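Local coordinates for CRISPR-associated endoribonuclease Cas2 (Thermococcus onnurineus, PDB 5G4D), which probably acts as a magnesium-dependent, single-strand-specific endoribonuclease and works with Cas1 in the adaptation stage of CRISPR immunity, at residues R25-W30 and E46-G51; V35-V40 and P72-L77. All coordinates share one frame; numbering follows the deposited sequence.

Interaction 1 (R25-W30 and E46-G51); sequences RRHLHW and ERIKAG
H27 and L28, in the turn that leads from helix 17-25 into strand 29-32, both meet one side chain of helix 42-55, I48. H27 comes first: its CB lies 3.9 Å from I48 CD1 and 4.0 Å from I48 CG1, and the two side chains run past each other in opposite directions. With CG anti to its carbonyl carbon (chi1 -66°), the imidazole is carried alongside the isoleucine, where I48 CG1 approaches it obliquely, 4.1 Å from H27 CG. The ring's polar end is engaged by the same helix, through a hydrogen bond between H27 ND1 and E44, which also forms a salt bridge with R47; F23 meets the ring as well. L28 follows on the more deeply buried side, its branch carbon CG 4.2 Å from I48 CD1. Both L28 and I48 continue onto I8 and V40, so the methyl end of I48 fits between the turn and the helix-covered face of the sheet, as expected for the ferredoxin-like fold of Cas2. No hydrogen bond joins the two segments. The contact is thus apolar towards the sheet and is flanked by a polar pair, H27 and E44, on the partly exposed side, where their bond probably helps to fix the rotation of the imidazole.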
loop_
_atom_site.group_PDB
_atom_site.type_symbol
_atom_site.label_atom_id
_atom_site.label_comp_id
_atom_site.label_asym_id
_atom_site.label_seq_id
_atom_site.Cartn_x
_atom_site.Cartn_y
_atom_site.Cartn_z
ATOM N N ARG A 25 4.028 12.644 -6.411
ATOM C CA ARG A 25 2.873 13.303 -7.016
ATOM C C ARG A 25 3.158 13.721 -8.450
ATOM O O ARG A 25 2.231 13.844 -9.258
ATOM C CB ARG A 25 2.446 14.521 -6.193
ATOM C CG ARG A 25 1.755 14.193 -4.889
ATOM C CD ARG A 25 1.207 15.448 -4.218
ATOM N NE ARG A 25 0.154 16.097 -4.998
ATOM C CZ ARG A 25 -0.310 17.320 -4.752
ATOM N NH1 ARG A 25 0.194 18.034 -3.754
ATOM N NH2 ARG A 25 -1.271 17.837 -5.510
ATOM N N ARG A 26 4.426 13.934 -8.789
ATOM C CA ARG A 26 4.781 14.257 -10.164
ATOM C C ARG A 26 4.828 13.039 -11.082
ATOM O O ARG A 26 5.094 13.199 -12.278
ATOM C CB ARG A 26 6.134 14.967 -10.196
ATOM C CG ARG A 26 6.187 16.255 -9.393
ATOM C CD ARG A 26 7.613 16.776 -9.317
ATOM N NE ARG A 26 7.670 18.196 -9.608
ATOM C CZ ARG A 26 7.763 19.139 -8.677
ATOM N NH1 ARG A 26 7.821 18.805 -7.399
ATOM N NH2 ARG A 26 7.801 20.425 -9.020
ATOM N N HIS A 27 4.569 11.831 -10.576
ATOM C CA HIS A 27 4.778 10.643 -11.393
ATOM C C HIS A 27 3.619 9.661 -11.310
ATOM O O HIS A 27 3.379 8.909 -12.260
ATOM C CB HIS A 27 6.080 9.951 -10.985
ATOM C CG HIS A 27 7.305 10.762 -11.275
ATOM N ND1 HIS A 27 7.967 10.700 -12.482
ATOM C CD2 HIS A 27 7.974 11.669 -10.523
ATOM C CE1 HIS A 27 9.002 11.524 -12.457
ATOM N NE2 HIS A 27 9.027 12.127 -11.283
ATOM N N LEU A 28 2.889 9.668 -10.194
ATOM C CA LEU A 28 1.878 8.654 -9.939
ATOM C C LEU A 28 0.639 9.275 -9.302
ATOM O O LEU A 28 0.651 10.415 -8.828
ATOM C CB LEU A 28 2.440 7.542 -9.036
ATOM C CG LEU A 28 3.583 6.698 -9.610
ATOM C CD1 LEU A 28 4.144 5.780 -8.553
ATOM C CD2 LEU A 28 3.097 5.887 -10.815
ATOM N N HIS A 29 -0.434 8.489 -9.273
ATOM C CA HIS A 29 -1.681 8.902 -8.647
ATOM C C HIS A 29 -1.599 8.729 -7.132
ATOM O O HIS A 29 -1.181 7.680 -6.637
ATOM C CB HIS A 29 -2.848 8.080 -9.200
ATOM C CG HIS A 29 -3.070 8.237 -10.670
ATOM N ND1 HIS A 29 -3.608 9.379 -11.228
ATOM C CD2 HIS A 29 -2.855 7.381 -11.697
ATOM C CE1 HIS A 29 -3.702 9.223 -12.537
ATOM N NE2 HIS A 29 -3.255 8.017 -12.848
ATOM N N TRP A 30 -2.003 9.756 -6.395
ATOM C CA TRP A 30 -2.022 9.687 -4.939
ATOM C C TRP A 30 -3.294 8.974 -4.484
ATOM O O TRP A 30 -4.404 9.412 -4.807
ATOM C CB TRP A 30 -1.935 11.095 -4.352
ATOM C CG TRP A 30 -1.933 11.138 -2.859
ATOM C CD1 TRP A 30 -0.848 11.042 -2.037
ATOM C CD2 TRP A 30 -3.072 11.302 -2.000
ATOM N NE1 TRP A 30 -1.232 11.136 -0.726
ATOM C CE2 TRP A 30 -2.596 11.295 -0.672
ATOM C CE3 TRP A 30 -4.445 11.452 -2.224
ATOM C CZ2 TRP A 30 -3.444 11.436 0.428
ATOM C CZ3 TRP A 30 -5.289 11.592 -1.128
ATOM C CH2 TRP A 30 -4.785 11.578 0.178
ATOM N N GLU A 46 12.585 3.208 -13.594
ATOM C CA GLU A 46 13.971 3.409 -13.178
ATOM C C GLU A 46 14.190 4.823 -12.661
ATOM O O GLU A 46 14.955 5.031 -11.713
ATOM C CB GLU A 46 14.933 3.121 -14.335
ATOM C CG GLU A 46 15.006 1.662 -14.728
ATOM C CD GLU A 46 15.463 0.766 -13.589
ATOM O OE1 GLU A 46 16.315 1.193 -12.785
ATOM O OE2 GLU A 46 14.963 -0.375 -13.498
ATOM N N ARG A 47 13.533 5.806 -13.279
ATOM C CA ARG A 47 13.687 7.190 -12.851
ATOM C C ARG A 47 12.981 7.433 -11.525
ATOM O O ARG A 47 13.467 8.204 -10.687
ATOM C CB ARG A 47 13.153 8.135 -13.927
ATOM C CG ARG A 47 14.116 8.318 -15.096
ATOM C CD ARG A 47 13.720 9.481 -15.995
ATOM N NE ARG A 47 12.351 9.381 -16.505
ATOM C CZ ARG A 47 11.984 8.565 -17.489
ATOM N NH1 ARG A 47 12.879 7.762 -18.039
ATOM N NH2 ARG A 47 10.726 8.531 -17.913
ATOM N N ILE A 48 11.827 6.791 -11.322
ATOM C CA ILE A 48 11.146 6.892 -10.034
ATOM C C ILE A 48 12.010 6.291 -8.934
ATOM O O ILE A 48 12.185 6.881 -7.863
ATOM C CB ILE A 48 9.774 6.205 -10.095
ATOM C CG1 ILE A 48 8.811 7.008 -10.972
ATOM C CG2 ILE A 48 9.200 6.033 -8.660
ATOM C CD1 ILE A 48 7.481 6.289 -11.245
ATOM N N LYS A 49 12.533 5.088 -9.177
ATOM C CA LYS A 49 13.410 4.448 -8.200
ATOM C C LYS A 49 14.621 5.321 -7.892
ATOM O O LYS A 49 14.984 5.507 -6.725
ATOM C CB LYS A 49 13.842 3.073 -8.713
ATOM C CG LYS A 49 14.914 2.410 -7.869
ATOM C CD LYS A 49 15.280 1.048 -8.422
ATOM C CE LYS A 49 16.540 0.510 -7.756
ATOM N NZ LYS A 49 16.910 -0.827 -8.309
ATOM N N ALA A 50 15.258 5.882 -8.927
ATOM C CA ALA A 50 16.433 6.721 -8.696
ATOM C C ALA A 50 16.074 8.001 -7.946
ATOM O O ALA A 50 16.838 8.458 -7.085
ATOM C CB ALA A 50 17.120 7.049 -10.023
ATOM N N GLY A 51 14.924 8.604 -8.265
ATOM C CA GLY A 51 14.487 9.774 -7.518
ATOM C C GLY A 51 14.246 9.469 -6.054
ATOM O O GLY A 51 14.623 10.250 -5.173
#

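Interaction 2 (V35-V40 and P72-L77); sequences VFEGEV and PKREVL
The guanidinium of R74 turns its edge to the carboxylate of E37, the two planes 33° apart, and P72 O lies at another part of that edge, in plane. R74 grips E37 end-on with two nitrogens. NH2 reaches the syn lone pair of E37 OE1 at 2.7 Å along a nearly straight bond (165°), while NH1 meets E37 OE2 at 2.8 Å on the syn side, 24° out of the carboxylate plane. The side-on edge is used too: R74 NE and R74 NH2 both donate to P72 O, each at 3.0 Å. Bends at chi2 and chi3 turn the guanidinium back towards the carbonyl of P72, two residues earlier, and allow this double grip, whereas E37 reaches across with an extended chain. The hydroxyl of Y5 makes a further hydrogen bond with E37 OE1, and Y66 of the second subunit bonds to E37 OE2 and packs on R74. Strand 73-78 pairs antiparallel with a strand of that subunit, which places the salt bridge at the dimer interface. Opposite charges are matched in a partly buried setting, and with both carboxylate oxygens bonded, E37 is probably kept ionised and its rotation restricted.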
loop_
_atom_site.group_PDB
_atom_site.type_symbol
_atom_site.label_atom_id
_atom_site.label_comp_id
_atom_site.label_asym_id
_atom_site.label_seq_id
_atom_site.Cartn_x
_atom_site.Cartn_y
_atom_site.Cartn_z
ATOM N N VAL A 35 0.589 6.308 -0.056
ATOM C CA VAL A 35 0.309 5.301 -1.079
ATOM C C VAL A 35 0.118 5.988 -2.423
ATOM O O VAL A 35 -0.681 6.924 -2.529
ATOM C CB VAL A 35 -0.944 4.476 -0.747
ATOM C CG1 VAL A 35 -1.157 3.385 -1.819
ATOM C CG2 VAL A 35 -0.845 3.888 0.666
ATOM N N PHE A 36 0.805 5.486 -3.449
ATOM C CA PHE A 36 0.675 5.962 -4.824
ATOM C C PHE A 36 0.509 4.774 -5.762
ATOM O O PHE A 36 0.937 3.654 -5.460
ATOM C CB PHE A 36 1.897 6.803 -5.274
ATOM C CG PHE A 36 1.977 8.167 -4.629
ATOM C CD1 PHE A 36 2.448 8.312 -3.340
ATOM C CD2 PHE A 36 1.587 9.304 -5.331
ATOM C CE1 PHE A 36 2.514 9.573 -2.729
ATOM C CE2 PHE A 36 1.655 10.578 -4.742
ATOM C CZ PHE A 36 2.126 10.711 -3.445
ATOM N N GLU A 37 -0.112 5.012 -6.922
ATOM C CA GLU A 37 -0.189 3.952 -7.925
ATOM C C GLU A 37 -0.295 4.550 -9.327
ATOM O O GLU A 37 -0.669 5.713 -9.499
ATOM C CB GLU A 37 -1.367 2.996 -7.662
ATOM C CG GLU A 37 -2.754 3.599 -7.837
ATOM C CD GLU A 37 -3.864 2.566 -7.682
ATOM O OE1 GLU A 37 -4.143 1.849 -8.672
ATOM O OE2 GLU A 37 -4.448 2.475 -6.583
ATOM N N GLY A 38 0.019 3.732 -10.321
ATOM C CA GLY A 38 -0.137 4.143 -11.708
ATOM C C GLY A 38 0.671 3.303 -12.672
ATOM O O GLY A 38 1.506 2.476 -12.298
ATOM N N GLU A 39 0.406 3.536 -13.957
ATOM C CA GLU A 39 1.123 2.850 -15.029
ATOM C C GLU A 39 2.458 3.533 -15.308
ATOM O O GLU A 39 2.568 4.759 -15.241
ATOM C CB GLU A 39 0.279 2.833 -16.305
ATOM C CG GLU A 39 -0.371 4.174 -16.622
ATOM C CD GLU A 39 -0.917 4.250 -18.044
ATOM O OE1 GLU A 39 -1.602 3.294 -18.472
ATOM O OE2 GLU A 39 -0.658 5.266 -18.728
ATOM N N VAL A 40 3.482 2.740 -15.616
ATOM C CA VAL A 40 4.801 3.288 -15.914
ATOM C C VAL A 40 5.465 2.504 -17.037
ATOM O O VAL A 40 5.211 1.312 -17.233
ATOM C CB VAL A 40 5.744 3.295 -14.683
ATOM C CG1 VAL A 40 5.170 4.108 -13.524
ATOM C CG2 VAL A 40 6.096 1.869 -14.257
ATOM N N PRO A 72 -4.662 -3.162 -10.736
ATOM C CA PRO A 72 -5.307 -4.216 -9.958
ATOM C C PRO A 72 -6.726 -3.847 -9.565
ATOM O O PRO A 72 -7.078 -2.676 -9.399
ATOM C CB PRO A 72 -4.408 -4.334 -8.720
ATOM C CG PRO A 72 -3.828 -2.949 -8.553
ATOM C CD PRO A 72 -3.634 -2.434 -9.964
ATOM N N LYS A 73 -7.551 -4.878 -9.407
ATOM C CA LYS A 73 -8.857 -4.652 -8.826
ATOM C C LYS A 73 -8.696 -4.296 -7.346
ATOM O O LYS A 73 -7.738 -4.706 -6.686
ATOM C CB LYS A 73 -9.752 -5.880 -8.995
ATOM C CG LYS A 73 -11.115 -5.670 -8.387
ATOM C CD LYS A 73 -12.090 -6.735 -8.771
ATOM C CE LYS A 73 -11.460 -8.043 -8.480
ATOM N NZ LYS A 73 -11.880 -8.527 -7.148
ATOM N N ARG A 74 -9.614 -3.482 -6.840
ATOM C CA ARG A 74 -9.556 -3.125 -5.430
ATOM C C ARG A 74 -10.953 -2.826 -4.922
ATOM O O ARG A 74 -11.847 -2.458 -5.685
ATOM C CB ARG A 74 -8.621 -1.930 -5.189
ATOM C CG ARG A 74 -9.239 -0.539 -5.382
ATOM C CD ARG A 74 -9.385 -0.157 -6.860
ATOM N NE ARG A 74 -8.195 -0.461 -7.661
ATOM C CZ ARG A 74 -7.111 0.311 -7.715
ATOM N NH1 ARG A 74 -7.046 1.434 -6.998
ATOM N NH2 ARG A 74 -6.084 -0.057 -8.459
ATOM N N GLU A 75 -11.126 -3.001 -3.610
ATOM C CA GLU A 75 -12.337 -2.604 -2.904
ATOM C C GLU A 75 -11.968 -1.541 -1.883
ATOM O O GLU A 75 -10.958 -1.669 -1.192
ATOM C CB GLU A 75 -12.993 -3.792 -2.203
ATOM C CG GLU A 75 -14.117 -3.379 -1.268
ATOM C CD GLU A 75 -15.107 -4.490 -0.985
ATOM O OE1 GLU A 75 -14.800 -5.673 -1.268
ATOM O OE2 GLU A 75 -16.210 -4.165 -0.485
ATOM N N VAL A 76 -12.779 -0.490 -1.796
ATOM C CA VAL A 76 -12.555 0.600 -0.858
ATOM C C VAL A 76 -13.593 0.502 0.247
ATOM O O VAL A 76 -14.792 0.368 -0.030
ATOM C CB VAL A 76 -12.623 1.971 -1.552
ATOM C CG1 VAL A 76 -12.360 3.089 -0.551
ATOM C CG2 VAL A 76 -11.630 2.030 -2.695
ATOM N N LEU A 77 -13.132 0.542 1.495
ATOM C CA LEU A 77 -14.001 0.650 2.655
ATOM C C LEU A 77 -13.924 2.078 3.173
ATOM O O LEU A 77 -12.827 2.608 3.362
ATOM C CB LEU A 77 -13.595 -0.328 3.760
ATOM C CG LEU A 77 -13.356 -1.781 3.354
ATOM C CD1 LEU A 77 -13.023 -2.659 4.559
ATOM C CD2 LEU A 77 -14.564 -2.327 2.611
#

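How the interactions relate
Interactions 1 and 2 have centres 15 Å apart and are joined through neighbouring strands 29-32 and 35-40. A backbone contact and ring packing join them: H29 N lies 2.8 Å from E37 O in a probable hydrogen bond, and W30 and F36 form an edge-to-face ring pair with W30 CD1 3.3 Å from F36 CZ. Along the chain the two contacts interleave, since 35-40 falls between the segments of interaction 1. Interaction 1 packs a helix inside the subunit, whereas interaction 2 joins the sheet to the C-terminal strand 73-78, which pairs with a strand of the second subunit. Through the K49–E75 salt bridge the 46-51 segment of one subunit meets the 72-77 segment of the other. Both lie away from D11, the predicted magnesium ligand.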